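Local coordinates for beta-lactamase (Nostoc sp., PDB 6NHS), which probably hydrolyses the beta-lactam ring of penicillin-type antibiotics, as class D serine beta-lactamases do by way of an acyl-enzyme intermediate, at residues L71-E75 / T76-S80; L86-G90 / M91-F95; A208-T211 / P212-W216; A242-R245 / I246-R250. All coordinates share one frame; numbering follows the deposited sequence.

In the fold
All four contacts are local, but they sit in different parts of a serine beta-lactamase fold. Contacts 1 and 4 are partly buried helix contacts, on opposite sides of the chain's centre: contact 1 closes helix 65-76 among other helices, while contact 4 lies along helix 239-255 against the main sheet. Contacts 2 and 3 are at the surface; one is a loop pinned by a salt bridge, the other a hairpin connection closed by an asparagine and containing a cis proline. Contact 1 touches contact 2 through I79 and L86, purely apolar. Contacts 3 and 4 meet where R245 packs on G215 and W216, joining strand 213-223 to helix 239-255.

Contact 1: residues L71-E75 / T76-S80; sequences LVALE and TGVIS. With FMT (formic acid), chain C.
T76 grips the carbonyl of V72 twice, with backbone N at 2.9 Å from V72 O and with OG1 at 2.8 Å from V72 O, as helix 65-76 ends in a Schellman motif. The start of this helix carries an apparent SxxK motif, as in serine beta-lactamases; the contact is at its opposite end. The two donors come from opposite faces of the carbonyl plane. Setting OG1 between the backbone N and the carbonyl carbon (chi1 58°) turns the hydroxyl back along the helix, so threonine keeps its polar group satisfied while CG2 rests near V72 CG1. G77 then leaves the helix with positive phi (83°), a conformation in which a side chain would collide with the preceding carbonyl. The bonds that define the motif are both weak: V78 N lies 3.1 Å from A73 O, and G77 N lies 3.1 Å from L74 O while also bonding A73 O weakly. Water 1 is within bonding distance of L74 O and S80 O, though its protons may be shared among more acceptors.

A73 and V78 are the apolar pair of the motif, CB to CG2 3.8 Å; I79 CG2 adds to it, touching small A73 too. L74 crosses I79 at a slant and sets CD2 on that same methyl; it also packs on L185 and V186. E75 faces elsewhere, its OE1 hydrogen-bonded to T182 and S179. A formic acid, probably from the crystallisation liquor, accepts a bond from S80 N through O1, and I79 CD1 comes to 3.4 Å from its carbon C.

Contact 2: residues L86-G90 / M91-F95; sequences LTWDG and MQRQF
D89 and R93 form a two-pronged salt bridge across the bend of the loop between strands 85-86 and 102-103. The guanidinium comes end-on: R93 NH1 lies 2.9 Å from D89 OD1 and R93 NH2 lies 2.8 Å from D89 OD2. The two flat groups are 22° apart; the oxygens lie near the guanidinium plane, while the nitrogens are tilted out of the carboxylate plane on the syn side. R93 suits this because its chain is extended from CG to NE and spans back over the turn.

D89 OD1 carries a second donor. M91 N, 2.9 Å from D89 OD1, reaches it from above the carboxylate plane, on the face opposite NH1, so this oxygen holds both the backbone and the arginine. The nearby positive charge would probably keep the carboxylate ionised. G90 has positive phi (86°), which suits a residue without a side chain, and its CA sits over the centre of the W88 ring. That indole spends its N-H on the backbone: W88 NE1 is 2.8 Å from M91 O, which lies in the ring plane, although the donor stands well above the carbonyl plane. The Q92 amide stands almost perpendicular to the ring, with OE1 at its edge. Outside the bend, N99 OD1 accepts from R93 N and D101 OD1 from W88 N. The bond from M91 N to D89 OD1 makes this an Asx turn, locked by an aspartate-arginine salt bridge on a surface loop.

Contact 3: residues A208-T211 / P212-W216; sequences ASVT and PNIGW
N213 reaches back to the carbonyl of V210 and closes the connection of a beta-hairpin, the one joining strand 198-207 to strand 213-223 in the main antiparallel sheet. Its ND2 lies 2.8 Å from V210 O and meets it nearly along the C=O axis, at 175°, although the bond is bent at the hydrogen (136°). With CG beside the backbone N (chi1 -69°), the amide also spreads over A208, whose CA is 3.6 Å from N213 ND2. Asparagine suits the place because it has an acceptor as well as a donor: OD1 takes the indole N-H of W206, so both ends of the amide are used and its orientation is fixed. On this close side of the turn, too, the cis peptide before P212 brings the CA atoms of T211 and P212 to 2.9 Å.

The outer side is looser. S209 and T211 are exposed, and S209 OG makes a weak bond to L153 O. The V210 side chain has one long apolar contact with the strand, 4.1 Å between V210 CG2 and I214 CG1.

Contact 4: residues A242-R245 / I246-R250; sequences AAAR and IEVTR. With EDO (1,2-ethanediol), chain E.
T249 and R245 meet on helix 239-255, the C-terminal helix that packs on the main antiparallel sheet of this beta-lactamase fold. Among the side-chain bonds, T249 OG1 donates to R245 O at 2.9 Å, in the carbonyl plane. Its chi1 of -52° sets OG1 beside the backbone N and aims it one turn back; the same hydroxyl is also hydrogen-bonded to T232 OG1 on strand 226-236, so threonine ties the helix to the sheet.

Backbone bonds are uneven. V248 N to A244 O is regular at 2.9 Å, whereas E247 N to A243 O is weak. At I246 the helical bond to A242 O is replaced by water 2, which accepts from I246 N and donates to A242 O. That carbonyl also serves R245 twice, from opposite faces: R245 N on one side and R245 NE, 2.9 Å from A242 O, on the other.

The polar contacts of the guanidinium follow from the bend at chi3 (-63°), which lays it beside A242, with NH2 bonded to G205 O. NH1 is 3.1 Å from O2 of a 1,2-ethanediol, probably from the crystallisation liquor, that T204 OG1 also binds. T204, on which R245 packs, and G205 belong to an apparent KTG motif, and the apparent SxxK residues lie near without touching. This placement is consistent with the class D arginine that binds the substrate carboxylate.

The salt bridge is separate: E247 pairs with R251.

Apolar packing falls to the small and branched residues: A244 and V248 face I33, and A244 CB stands 4.3 Å from V248 CG1.

Contact 1: residues L71-E75 / T76-S80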
# COMPACT_ATOMS: atom_id res chain seq x y z
N LEU A 71 9.49 5.38 -1.56
CA LEU A 71 10.35 6.04 -0.58
C LEU A 71 11.82 5.73 -0.83
O LEU A 71 12.67 6.63 -0.85
CB LEU A 71 9.95 5.62 0.83
CG LEU A 71 8.56 6.06 1.26
CD1 LEU A 71 8.06 5.21 2.43
CD2 LEU A 71 8.60 7.54 1.63
N VAL A 72 12.14 4.44 -0.99
CA VAL A 72 13.54 4.05 -1.14
C VAL A 72 14.08 4.54 -2.47
O VAL A 72 15.23 4.99 -2.56
CB VAL A 72 13.68 2.52 -0.99
CG1 VAL A 72 15.13 2.09 -1.21
CG2 VAL A 72 13.17 2.06 0.40
N ALA A 73 13.27 4.46 -3.52
CA ALA A 73 13.71 4.89 -4.85
C ALA A 73 14.06 6.37 -4.86
O ALA A 73 15.10 6.77 -5.39
CB ALA A 73 12.62 4.59 -5.88
N LEU A 74 13.21 7.20 -4.27
CA LEU A 74 13.49 8.63 -4.19
C LEU A 74 14.67 8.91 -3.26
O LEU A 74 15.53 9.74 -3.58
CB LEU A 74 12.25 9.39 -3.72
CG LEU A 74 11.14 9.49 -4.77
CD1 LEU A 74 9.80 9.85 -4.10
CD2 LEU A 74 11.50 10.51 -5.86
N GLU A 75 14.72 8.23 -2.11
CA GLU A 75 15.79 8.50 -1.15
C GLU A 75 17.15 8.15 -1.72
O GLU A 75 18.12 8.89 -1.53
CB GLU A 75 15.54 7.73 0.15
CG GLU A 75 16.45 8.16 1.28
CD GLU A 75 16.20 9.58 1.73
OE1 GLU A 75 15.07 10.08 1.54
OE2 GLU A 75 17.12 10.21 2.29
N THR A 76 17.26 7.00 -2.41
CA THR A 76 18.52 6.60 -3.02
C THR A 76 18.82 7.38 -4.29
O THR A 76 19.96 7.36 -4.76
CB THR A 76 18.51 5.11 -3.37
OG1 THR A 76 17.41 4.84 -4.25
CG2 THR A 76 18.40 4.25 -2.11
N GLY A 77 17.82 8.04 -4.86
CA GLY A 77 18.04 8.81 -6.06
C GLY A 77 18.00 8.03 -7.35
O GLY A 77 18.44 8.55 -8.38
N VAL A 78 17.49 6.79 -7.34
CA VAL A 78 17.38 6.07 -8.60
C VAL A 78 16.26 6.64 -9.45
O VAL A 78 16.20 6.38 -10.66
CB VAL A 78 17.20 4.55 -8.38
CG1 VAL A 78 18.31 4.00 -7.44
CG2 VAL A 78 15.82 4.23 -7.86
N ILE A 79 15.35 7.40 -8.84
CA ILE A 79 14.40 8.25 -9.55
C ILE A 79 14.50 9.64 -8.92
O ILE A 79 14.53 9.76 -7.69
CB ILE A 79 12.97 7.68 -9.51
CG1 ILE A 79 12.02 8.42 -10.47
CG2 ILE A 79 12.38 7.68 -8.08
CD1 ILE A 79 12.03 7.86 -11.89
N SER A 80 14.60 10.68 -9.75
CA SER A 80 15.05 11.97 -9.22
C SER A 80 13.94 12.72 -8.49
O SER A 80 14.21 13.40 -7.49
CB SER A 80 15.62 12.83 -10.35
OG SER A 80 14.65 13.07 -11.35
C FMT C . 14.91 8.97 -13.32
O1 FMT C . 15.35 9.94 -12.69
O2 FMT C . 14.70 8.94 -14.54
O HOH W 1 15.29 11.59 -5.55

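Contact 2: residues L86-G90 / M91-F95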
# COMPACT_ATOMS: atom_id res chain seq x y z
N LEU A 86 10.36 7.28 -16.59
CA LEU A 86 10.91 6.03 -17.10
C LEU A 86 10.10 5.64 -18.34
O LEU A 86 8.87 5.76 -18.35
CB LEU A 86 10.85 4.91 -16.06
CG LEU A 86 11.68 5.06 -14.78
CD1 LEU A 86 11.50 3.82 -13.89
CD2 LEU A 86 13.16 5.28 -15.10
N THR A 87 10.80 5.20 -19.38
CA THR A 87 10.11 4.96 -20.64
C THR A 87 9.65 3.51 -20.75
O THR A 87 10.30 2.58 -20.27
CB THR A 87 11.01 5.32 -21.83
OG1 THR A 87 12.29 4.68 -21.71
CG2 THR A 87 11.19 6.83 -21.93
N TRP A 88 8.51 3.34 -21.41
CA TRP A 88 8.00 2.01 -21.72
C TRP A 88 8.97 1.27 -22.64
O TRP A 88 9.54 1.85 -23.57
CB TRP A 88 6.62 2.17 -22.36
CG TRP A 88 5.98 0.95 -22.92
CD1 TRP A 88 5.81 -0.25 -22.29
CD2 TRP A 88 5.36 0.83 -24.20
NE1 TRP A 88 5.15 -1.12 -23.13
CE2 TRP A 88 4.86 -0.48 -24.30
CE3 TRP A 88 5.20 1.70 -25.29
CZ2 TRP A 88 4.20 -0.94 -25.44
CZ3 TRP A 88 4.55 1.23 -26.42
CH2 TRP A 88 4.05 -0.07 -26.49
N ASP A 89 9.17 -0.03 -22.37
CA ASP A 89 10.09 -0.84 -23.17
C ASP A 89 9.47 -1.38 -24.46
O ASP A 89 10.13 -2.16 -25.16
CB ASP A 89 10.65 -2.00 -22.34
CG ASP A 89 9.59 -2.99 -21.90
OD1 ASP A 89 8.40 -2.85 -22.27
OD2 ASP A 89 9.95 -3.92 -21.15
N GLY A 90 8.24 -1.00 -24.79
CA GLY A 90 7.61 -1.48 -26.01
C GLY A 90 6.90 -2.82 -25.90
O GLY A 90 6.19 -3.20 -26.84
N MSE A 91 7.06 -3.54 -24.79
CA MSE A 91 6.37 -4.81 -24.61
C MSE A 91 4.90 -4.58 -24.24
O MSE A 91 4.59 -3.87 -23.28
CB MSE A 91 7.05 -5.66 -23.54
CG MSE A 91 8.52 -5.91 -23.80
SE MSE A 91 9.31 -6.99 -22.36
CE MSE A 91 8.30 -8.63 -22.67
N GLN A 92 3.99 -5.18 -25.01
CA GLN A 92 2.56 -5.02 -24.75
C GLN A 92 2.18 -5.81 -23.50
O GLN A 92 2.22 -7.05 -23.51
CB GLN A 92 1.75 -5.48 -25.96
CG GLN A 92 0.62 -4.53 -26.34
CD GLN A 92 1.14 -3.24 -26.96
OE1 GLN A 92 2.23 -3.20 -27.53
NE2 GLN A 92 0.35 -2.17 -26.86
N ARG A 93 1.83 -5.11 -22.43
CA ARG A 93 1.43 -5.77 -21.20
C ARG A 93 -0.09 -5.72 -21.06
O ARG A 93 -0.80 -5.24 -21.94
CB ARG A 93 2.16 -5.15 -20.00
CG ARG A 93 3.65 -5.49 -19.97
CD ARG A 93 4.38 -4.88 -18.79
NE ARG A 93 5.80 -5.22 -18.84
CZ ARG A 93 6.71 -4.58 -19.57
NH1 ARG A 93 6.35 -3.55 -20.32
NH2 ARG A 93 7.97 -4.97 -19.55
N GLN A 94 -0.59 -6.20 -19.92
CA GLN A 94 -2.00 -6.56 -19.79
C GLN A 94 -2.92 -5.35 -19.90
O GLN A 94 -4.00 -5.44 -20.50
CB GLN A 94 -2.23 -7.29 -18.47
CG GLN A 94 -3.64 -7.85 -18.30
CD GLN A 94 -3.82 -8.53 -16.95
OE1 GLN A 94 -2.97 -8.44 -16.07
NE2 GLN A 94 -4.94 -9.23 -16.79
N PHE A 95 -2.53 -4.22 -19.32
CA PHE A 95 -3.41 -3.06 -19.28
C PHE A 95 -2.87 -1.95 -20.17
O PHE A 95 -1.68 -1.63 -20.11
CB PHE A 95 -3.56 -2.56 -17.84
CG PHE A 95 -4.06 -3.61 -16.90
CD1 PHE A 95 -5.40 -3.95 -16.86
CD2 PHE A 95 -3.18 -4.28 -16.06
CE1 PHE A 95 -5.86 -4.93 -16.00
CE2 PHE A 95 -3.64 -5.26 -15.19
CZ PHE A 95 -4.98 -5.58 -15.16

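Contact 3: residues A208-T211 / P212-W216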
# COMPACT_ATOMS: atom_id res chain seq x y z
N ALA A 208 -2.34 -12.09 -6.96
CA ALA A 208 -3.01 -13.09 -7.78
C ALA A 208 -2.24 -14.40 -7.88
O ALA A 208 -2.72 -15.33 -8.54
CB ALA A 208 -3.26 -12.54 -9.19
N SER A 209 -1.07 -14.51 -7.26
CA SER A 209 -0.28 -15.73 -7.32
C SER A 209 -0.67 -16.74 -6.24
O SER A 209 -0.15 -17.86 -6.25
CB SER A 209 1.21 -15.42 -7.21
OG SER A 209 1.52 -14.79 -5.98
N VAL A 210 -1.57 -16.38 -5.33
CA VAL A 210 -2.06 -17.29 -4.30
C VAL A 210 -3.56 -17.48 -4.49
O VAL A 210 -4.23 -16.68 -5.15
CB VAL A 210 -1.75 -16.80 -2.88
CG1 VAL A 210 -0.27 -16.97 -2.57
CG2 VAL A 210 -2.16 -15.34 -2.72
N THR A 211 -4.08 -18.55 -3.91
CA THR A 211 -5.51 -18.87 -3.97
C THR A 211 -6.02 -19.05 -2.56
O THR A 211 -5.50 -19.90 -1.81
CB THR A 211 -5.76 -20.13 -4.81
OG1 THR A 211 -5.36 -19.90 -6.16
CG2 THR A 211 -7.25 -20.47 -4.78
N PRO A 212 -7.04 -18.29 -2.12
CA PRO A 212 -7.69 -17.25 -2.93
C PRO A 212 -6.81 -16.02 -3.14
O PRO A 212 -5.85 -15.83 -2.38
CB PRO A 212 -8.92 -16.89 -2.09
CG PRO A 212 -8.52 -17.17 -0.70
CD PRO A 212 -7.64 -18.40 -0.78
N ASN A 213 -7.11 -15.22 -4.16
CA ASN A 213 -6.40 -13.96 -4.32
C ASN A 213 -6.61 -13.09 -3.09
O ASN A 213 -7.62 -13.21 -2.38
CB ASN A 213 -6.90 -13.22 -5.57
CG ASN A 213 -6.51 -13.91 -6.86
OD1 ASN A 213 -6.83 -13.42 -7.94
ND2 ASN A 213 -5.82 -15.04 -6.77
N ILE A 214 -5.65 -12.21 -2.82
CA ILE A 214 -5.70 -11.33 -1.66
C ILE A 214 -5.85 -9.89 -2.14
O ILE A 214 -5.10 -9.44 -3.02
CB ILE A 214 -4.44 -11.49 -0.79
CG1 ILE A 214 -4.33 -12.92 -0.27
CG2 ILE A 214 -4.44 -10.47 0.35
CD1 ILE A 214 -5.47 -13.33 0.65
N GLY A 215 -6.82 -9.18 -1.57
CA GLY A 215 -7.05 -7.78 -1.89
C GLY A 215 -6.60 -6.89 -0.73
O GLY A 215 -6.83 -7.23 0.43
N TRP A 216 -5.97 -5.77 -1.07
CA TRP A 216 -5.53 -4.80 -0.08
C TRP A 216 -6.09 -3.42 -0.39
O TRP A 216 -6.25 -3.05 -1.56
CB TRP A 216 -4.02 -4.63 -0.06
CG TRP A 216 -3.14 -5.69 0.52
CD1 TRP A 216 -2.38 -6.59 -0.17
CD2 TRP A 216 -2.82 -5.87 1.91
NE1 TRP A 216 -1.63 -7.34 0.70
CE2 TRP A 216 -1.89 -6.93 1.98
CE3 TRP A 216 -3.26 -5.27 3.09
CZ2 TRP A 216 -1.38 -7.40 3.20
CZ3 TRP A 216 -2.75 -5.73 4.30
CH2 TRP A 216 -1.82 -6.79 4.34

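Contact 4: residues A242-R245 / I246-R250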
# COMPACT_ATOMS: atom_id res chain seq x y z
N ALA A 242 -12.98 -7.43 -6.13
CA ALA A 242 -11.90 -6.45 -6.12
C ALA A 242 -12.41 -5.06 -5.76
O ALA A 242 -11.75 -4.31 -5.03
CB ALA A 242 -11.20 -6.42 -7.48
N ALA A 243 -13.59 -4.68 -6.27
CA ALA A 243 -14.16 -3.38 -5.94
C ALA A 243 -14.47 -3.25 -4.45
O ALA A 243 -14.54 -2.12 -3.94
CB ALA A 243 -15.42 -3.14 -6.76
N ALA A 244 -14.63 -4.36 -3.74
CA ALA A 244 -14.94 -4.29 -2.32
C ALA A 244 -13.76 -3.81 -1.49
O ALA A 244 -13.96 -3.41 -0.34
CB ALA A 244 -15.43 -5.65 -1.82
N ARG A 245 -12.54 -3.85 -2.04
CA ARG A 245 -11.36 -3.39 -1.30
C ARG A 245 -11.56 -1.97 -0.79
O ARG A 245 -11.37 -1.69 0.40
CB ARG A 245 -10.13 -3.45 -2.20
CG ARG A 245 -9.62 -4.85 -2.50
CD ARG A 245 -8.48 -4.78 -3.50
NE ARG A 245 -8.91 -4.23 -4.78
CZ ARG A 245 -8.10 -4.01 -5.80
NH1 ARG A 245 -8.57 -3.50 -6.94
NH2 ARG A 245 -6.81 -4.30 -5.69
N ILE A 246 -11.93 -1.06 -1.68
CA ILE A 246 -12.13 0.34 -1.29
C ILE A 246 -13.49 0.53 -0.64
O ILE A 246 -13.62 1.30 0.32
CB ILE A 246 -11.92 1.24 -2.52
CG1 ILE A 246 -10.43 1.26 -2.90
CG2 ILE A 246 -12.44 2.65 -2.26
CD1 ILE A 246 -10.12 2.00 -4.15
N GLU A 247 -14.51 -0.18 -1.13
CA GLU A 247 -15.87 0.04 -0.63
C GLU A 247 -15.99 -0.34 0.85
O GLU A 247 -16.66 0.37 1.61
CB GLU A 247 -16.86 -0.74 -1.48
CG GLU A 247 -18.33 -0.51 -1.12
CD GLU A 247 -18.77 0.94 -1.27
OE1 GLU A 247 -18.12 1.70 -2.01
OE2 GLU A 247 -19.76 1.32 -0.62
N VAL A 248 -15.38 -1.45 1.27
CA VAL A 248 -15.49 -1.78 2.70
C VAL A 248 -14.71 -0.78 3.53
O VAL A 248 -15.11 -0.47 4.66
CB VAL A 248 -15.04 -3.22 3.01
CG1 VAL A 248 -15.86 -4.22 2.24
CG2 VAL A 248 -13.56 -3.41 2.75
N THR A 249 -13.60 -0.27 3.01
CA THR A 249 -12.88 0.79 3.70
C THR A 249 -13.76 2.03 3.84
O THR A 249 -13.87 2.61 4.93
CB THR A 249 -11.59 1.13 2.96
OG1 THR A 249 -10.84 -0.07 2.74
CG2 THR A 249 -10.73 2.09 3.78
N ARG A 250 -14.42 2.43 2.75
CA ARG A 250 -15.33 3.57 2.79
C ARG A 250 -16.43 3.38 3.83
O ARG A 250 -16.68 4.26 4.66
CB ARG A 250 -15.99 3.79 1.42
CG ARG A 250 -15.08 4.25 0.33
CD ARG A 250 -15.92 4.70 -0.87
NE ARG A 250 -15.05 5.28 -1.88
CZ ARG A 250 -14.65 6.55 -1.86
NH1 ARG A 250 -13.84 6.99 -2.81
NH2 ARG A 250 -15.08 7.36 -0.90
C1 EDO E . -3.97 -3.66 -7.92
O1 EDO E . -4.13 -2.55 -7.04
C2 EDO E . -5.33 -3.99 -8.53
O2 EDO E . -6.08 -2.79 -8.70
O HOH W 2 -11.49 -1.39 -4.52